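Side-chain contacts in oxidoreductase, zinc-binding dehydrogenase family (Myxococcus xanthus, PDB 5K1S), which is a zinc-binding medium-chain reductase involved in the alternative de novo biosynthesis of isovaleryl coenzyme A: residues V172-T177 with V279-L284; Q267-M272 with L301-A306. All coordinates share one frame; numbering follows the deposited sequence.

Contact 1: V172-T177 with V279-L284; sequences VHTVRT and VVVGNL
Val172 O is gripped by two backbone donors, Arg176 N at 2.9 Å and Thr177 N at 3.1 Å, in a pi-turn of the helix; Thr174 within it faces Val279 and Val281. Thr174 alone makes the contact from the helix side, and its two branches part company. The methyl CG2, anti to the backbone N, slides past Val279 and meets CG1 of that valine at 3.5 Å. The hydroxyl lies beside the backbone N (chi1 -55°), where OG1 hydrogen-bonds back to Thr170 O one turn earlier, so this buried polar atom has a partner within its own helix. Val281 crosses the threonine at about a right angle, and its CG2 comes within 3.8 Å of Thr174 OG1, a van der Waals neighbour to an oxygen already engaged. With an alanine here, Val279 CG1 would probably face a gap where the methyl had been, and Thr170 O would lose its hydroxyl donor. Strand 276-280 ends just before Val281, and helix 165-178 carries the zinc ligand Cys166 near its start. A helix from the zinc site laid against the C-terminal end of strand 276-280, beside outer strand 302-305 of the parallel sheet, belongs to the medium-chain dehydrogenase/reductase fold, with its Rossmann-type domain.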
# COMPACT_ATOMS: atom_id res chain seq x y z
N VAL A 172 10.30 10.33 9.74
CA VAL A 172 10.59 9.11 10.48
C VAL A 172 9.49 8.08 10.25
O VAL A 172 9.76 6.92 9.94
CB VAL A 172 10.77 9.42 11.98
CG1 VAL A 172 10.88 8.13 12.80
CG2 VAL A 172 12.00 10.29 12.20
N HIS A 173 8.24 8.50 10.41
CA HIS A 173 7.12 7.59 10.20
C HIS A 173 7.12 7.04 8.78
O HIS A 173 6.88 5.85 8.56
CB HIS A 173 5.80 8.30 10.50
CG HIS A 173 4.61 7.40 10.50
ND1 HIS A 173 4.58 6.20 11.19
CD2 HIS A 173 3.40 7.51 9.91
CE1 HIS A 173 3.41 5.62 11.02
NE2 HIS A 173 2.67 6.40 10.24
N THR A 174 7.41 7.90 7.79
CA THR A 174 7.38 7.49 6.39
C THR A 174 8.60 6.66 6.03
O THR A 174 8.47 5.55 5.50
CB THR A 174 7.29 8.72 5.49
OG1 THR A 174 6.16 9.52 5.86
CG2 THR A 174 7.17 8.32 4.03
N VAL A 175 9.79 7.19 6.29
CA VAL A 175 11.02 6.55 5.83
C VAL A 175 11.29 5.26 6.60
O VAL A 175 11.66 4.24 6.02
CB VAL A 175 12.20 7.54 5.96
CG1 VAL A 175 13.51 6.89 5.52
CG2 VAL A 175 11.93 8.80 5.15
N ARG A 176 11.10 5.29 7.92
CA ARG A 176 11.52 4.19 8.79
C ARG A 176 10.37 3.27 9.18
O ARG A 176 10.34 2.10 8.79
CB ARG A 176 12.18 4.75 10.05
CG ARG A 176 13.54 5.35 9.82
CD ARG A 176 14.18 5.69 11.13
NE ARG A 176 15.51 6.25 10.96
CZ ARG A 176 16.24 6.75 11.96
NH1 ARG A 176 15.77 6.75 13.20
NH2 ARG A 176 17.45 7.24 11.71
N THR A 177 9.41 3.79 9.95
CA THR A 177 8.36 2.95 10.50
C THR A 177 7.60 2.23 9.40
O THR A 177 7.41 1.01 9.45
CB THR A 177 7.41 3.80 11.35
OG1 THR A 177 8.15 4.82 12.03
CG2 THR A 177 6.70 2.93 12.37
N VAL A 279 5.53 4.57 -0.68
CA VAL A 279 4.99 5.03 0.59
C VAL A 279 4.32 6.37 0.33
O VAL A 279 4.99 7.38 0.10
CB VAL A 279 6.08 5.14 1.66
CG1 VAL A 279 5.45 5.43 3.02
CG2 VAL A 279 6.90 3.86 1.72
N VAL A 280 2.99 6.39 0.37
CA VAL A 280 2.21 7.58 0.05
C VAL A 280 1.94 8.34 1.35
O VAL A 280 1.38 7.78 2.30
CB VAL A 280 0.90 7.22 -0.66
CG1 VAL A 280 0.19 8.48 -1.12
CG2 VAL A 280 1.18 6.29 -1.84
N VAL A 281 2.32 9.61 1.38
CA VAL A 281 2.07 10.45 2.55
C VAL A 281 1.36 11.75 2.21
O VAL A 281 0.76 12.38 3.11
CB VAL A 281 3.39 10.74 3.30
CG1 VAL A 281 4.36 11.51 2.42
CG2 VAL A 281 3.13 11.49 4.60
N GLY A 282 1.35 12.21 0.95
CA GLY A 282 0.77 13.49 0.63
C GLY A 282 0.03 13.46 -0.70
O GLY A 282 0.30 12.63 -1.57
N ASN A 283 -0.92 14.39 -0.82
CA ASN A 283 -1.66 14.61 -2.07
C ASN A 283 -1.95 16.12 -2.15
O ASN A 283 -3.02 16.57 -1.72
CB ASN A 283 -2.93 13.79 -2.13
CG ASN A 283 -3.44 13.61 -3.54
OD1 ASN A 283 -2.68 13.68 -4.50
ND2 ASN A 283 -4.74 13.38 -3.68
N LEU A 284 -1.00 16.87 -2.70
CA LEU A 284 -1.08 18.32 -2.64
C LEU A 284 -2.23 18.86 -3.48
O LEU A 284 -2.94 19.78 -3.05
CB LEU A 284 0.25 18.93 -3.10
CG LEU A 284 1.44 18.54 -2.21
CD1 LEU A 284 2.73 19.15 -2.72
CD2 LEU A 284 1.20 18.95 -0.75

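Contact 2: Q267-M272 with L301-A306; sequences QTLKSM and LEILGA
Leu301 swings its CG anti to the carbonyl carbon (chi1 -57°) and then extends, which brings both methyls to Met272 and CD1 to Leu269 as well. This is helix-on-sheet packing in the Rossmann-type domain: segment 267-272, on helix 262-270, lies against the start of strand 302-305, one of the two outermost strands of the parallel sheet within this chain. No hydrogen bond crosses between the segments; the side chains that meet are apolar. Both methyls of Leu301 rest on Met272 CB from one side, CD1 at 3.9 Å and CD2 at 4.0 Å. Beyond CB the methionine chain bends at chi2 and chi3, and it also packs on Val278 of strand 276-280 and on Val253 and Ala256 of strand 253-258. Leu269 uses a single methyl for two partners, its CD2 lying 4.3 Å from Leu301 CD1 and 4.2 Å from Ile303 CD1. Ile303 also packs on Ile303 of the second subunit, where the edge strand pairs antiparallel with its counterpart and the sheet runs on across the interface. Leu269 O accepts Met272 N at 2.8 Å, and the same oxygen has Leu301 CD1 4.1 Å from it.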
# COMPACT_ATOMS: atom_id res chain seq x y z
N GLN A 267 3.84 8.51 -12.87
CA GLN A 267 5.25 8.37 -13.23
C GLN A 267 6.03 7.64 -12.15
O GLN A 267 6.94 6.86 -12.45
CB GLN A 267 5.86 9.75 -13.50
CG GLN A 267 5.35 10.42 -14.76
CD GLN A 267 5.80 9.72 -16.02
OE1 GLN A 267 6.89 9.99 -16.53
NE2 GLN A 267 4.97 8.82 -16.53
N THR A 268 5.69 7.89 -10.88
CA THR A 268 6.36 7.19 -9.78
C THR A 268 6.27 5.68 -9.97
O THR A 268 7.28 4.97 -9.88
CB THR A 268 5.74 7.60 -8.44
OG1 THR A 268 6.02 8.98 -8.18
CG2 THR A 268 6.29 6.75 -7.29
N LEU A 269 5.06 5.17 -10.23
CA LEU A 269 4.88 3.74 -10.43
C LEU A 269 5.81 3.23 -11.53
O LEU A 269 6.58 2.28 -11.32
CB LEU A 269 3.42 3.44 -10.78
CG LEU A 269 2.40 3.67 -9.68
CD1 LEU A 269 0.99 3.56 -10.24
CD2 LEU A 269 2.60 2.68 -8.54
N LYS A 270 5.74 3.84 -12.72
CA LYS A 270 6.60 3.42 -13.82
C LYS A 270 8.07 3.48 -13.45
O LYS A 270 8.88 2.80 -14.09
CB LYS A 270 6.33 4.31 -15.04
CG LYS A 270 4.90 4.25 -15.55
CD LYS A 270 4.62 5.35 -16.55
CE LYS A 270 3.17 5.33 -16.99
NZ LYS A 270 2.84 6.48 -17.88
N SER A 271 8.43 4.26 -12.44
CA SER A 271 9.81 4.40 -12.00
C SER A 271 10.22 3.34 -10.99
O SER A 271 11.38 3.33 -10.57
CB SER A 271 10.02 5.80 -11.41
OG SER A 271 11.38 6.01 -11.08
N MET A 272 9.31 2.46 -10.58
CA MET A 272 9.59 1.48 -9.54
C MET A 272 10.19 0.22 -10.13
O MET A 272 9.76 -0.27 -11.18
CB MET A 272 8.31 1.12 -8.78
CG MET A 272 7.62 2.30 -8.12
SD MET A 272 8.69 3.22 -7.01
CE MET A 272 9.02 1.99 -5.75
N LEU A 301 4.14 -4.56 -6.90
CA LEU A 301 4.48 -3.33 -6.19
C LEU A 301 3.59 -3.17 -4.97
O LEU A 301 2.46 -3.66 -4.92
CB LEU A 301 4.33 -2.12 -7.11
CG LEU A 301 5.14 -2.15 -8.40
CD1 LEU A 301 4.97 -0.85 -9.17
CD2 LEU A 301 6.62 -2.41 -8.12
N GLU A 302 4.12 -2.47 -3.97
CA GLU A 302 3.42 -2.20 -2.72
C GLU A 302 3.19 -0.70 -2.60
O GLU A 302 4.12 0.09 -2.80
CB GLU A 302 4.21 -2.72 -1.52
CG GLU A 302 4.62 -4.18 -1.64
CD GLU A 302 5.25 -4.71 -0.37
OE1 GLU A 302 5.25 -3.99 0.65
OE2 GLU A 302 5.76 -5.86 -0.39
N ILE A 303 1.96 -0.31 -2.27
CA ILE A 303 1.60 1.09 -2.07
C ILE A 303 1.17 1.23 -0.62
O ILE A 303 0.07 0.79 -0.25
CB ILE A 303 0.50 1.54 -3.03
CG1 ILE A 303 0.97 1.38 -4.48
CG2 ILE A 303 0.11 2.99 -2.75
CD1 ILE A 303 -0.12 1.58 -5.51
N LEU A 304 2.03 1.83 0.20
CA LEU A 304 1.81 1.94 1.64
C LEU A 304 1.45 3.37 2.00
O LEU A 304 2.10 4.32 1.54
CB LEU A 304 3.06 1.51 2.41
CG LEU A 304 3.69 0.18 1.99
CD1 LEU A 304 4.97 -0.06 2.77
CD2 LEU A 304 2.71 -0.97 2.19
N GLY A 305 0.42 3.53 2.82
CA GLY A 305 0.07 4.83 3.35
C GLY A 305 0.74 5.10 4.69
O GLY A 305 0.96 4.19 5.49
N ALA A 306 1.07 6.37 4.92
CA ALA A 306 1.68 6.81 6.16
C ALA A 306 0.99 8.08 6.63
O ALA A 306 0.83 9.02 5.85
CB ALA A 306 3.19 7.07 5.99

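Contacts 1 and 2 have centres about 12 Å apart and are joined through neighbouring strands of one parallel sheet, 276-280 and 302-305. Val280 and residues of 301-306 make the join: Val280 O lies 3.0 Å from Ala306 N, probably a hydrogen bond, and Val280 CG2 packs on Ile303 CG2 at 3.6 Å. Contact 1 is the nearer to the zinc bound by Cys57, His79 and Cys166, with the side chain of Val281 about 11 Å from the ion, whereas contact 2 lies away from both zinc sites. Both reach the second subunit, contact 1 through His173, which hydrogen-bonds Glu300 of that subunit, and contact 2 through the strand pairing of Glu302, Ile303 and Leu304.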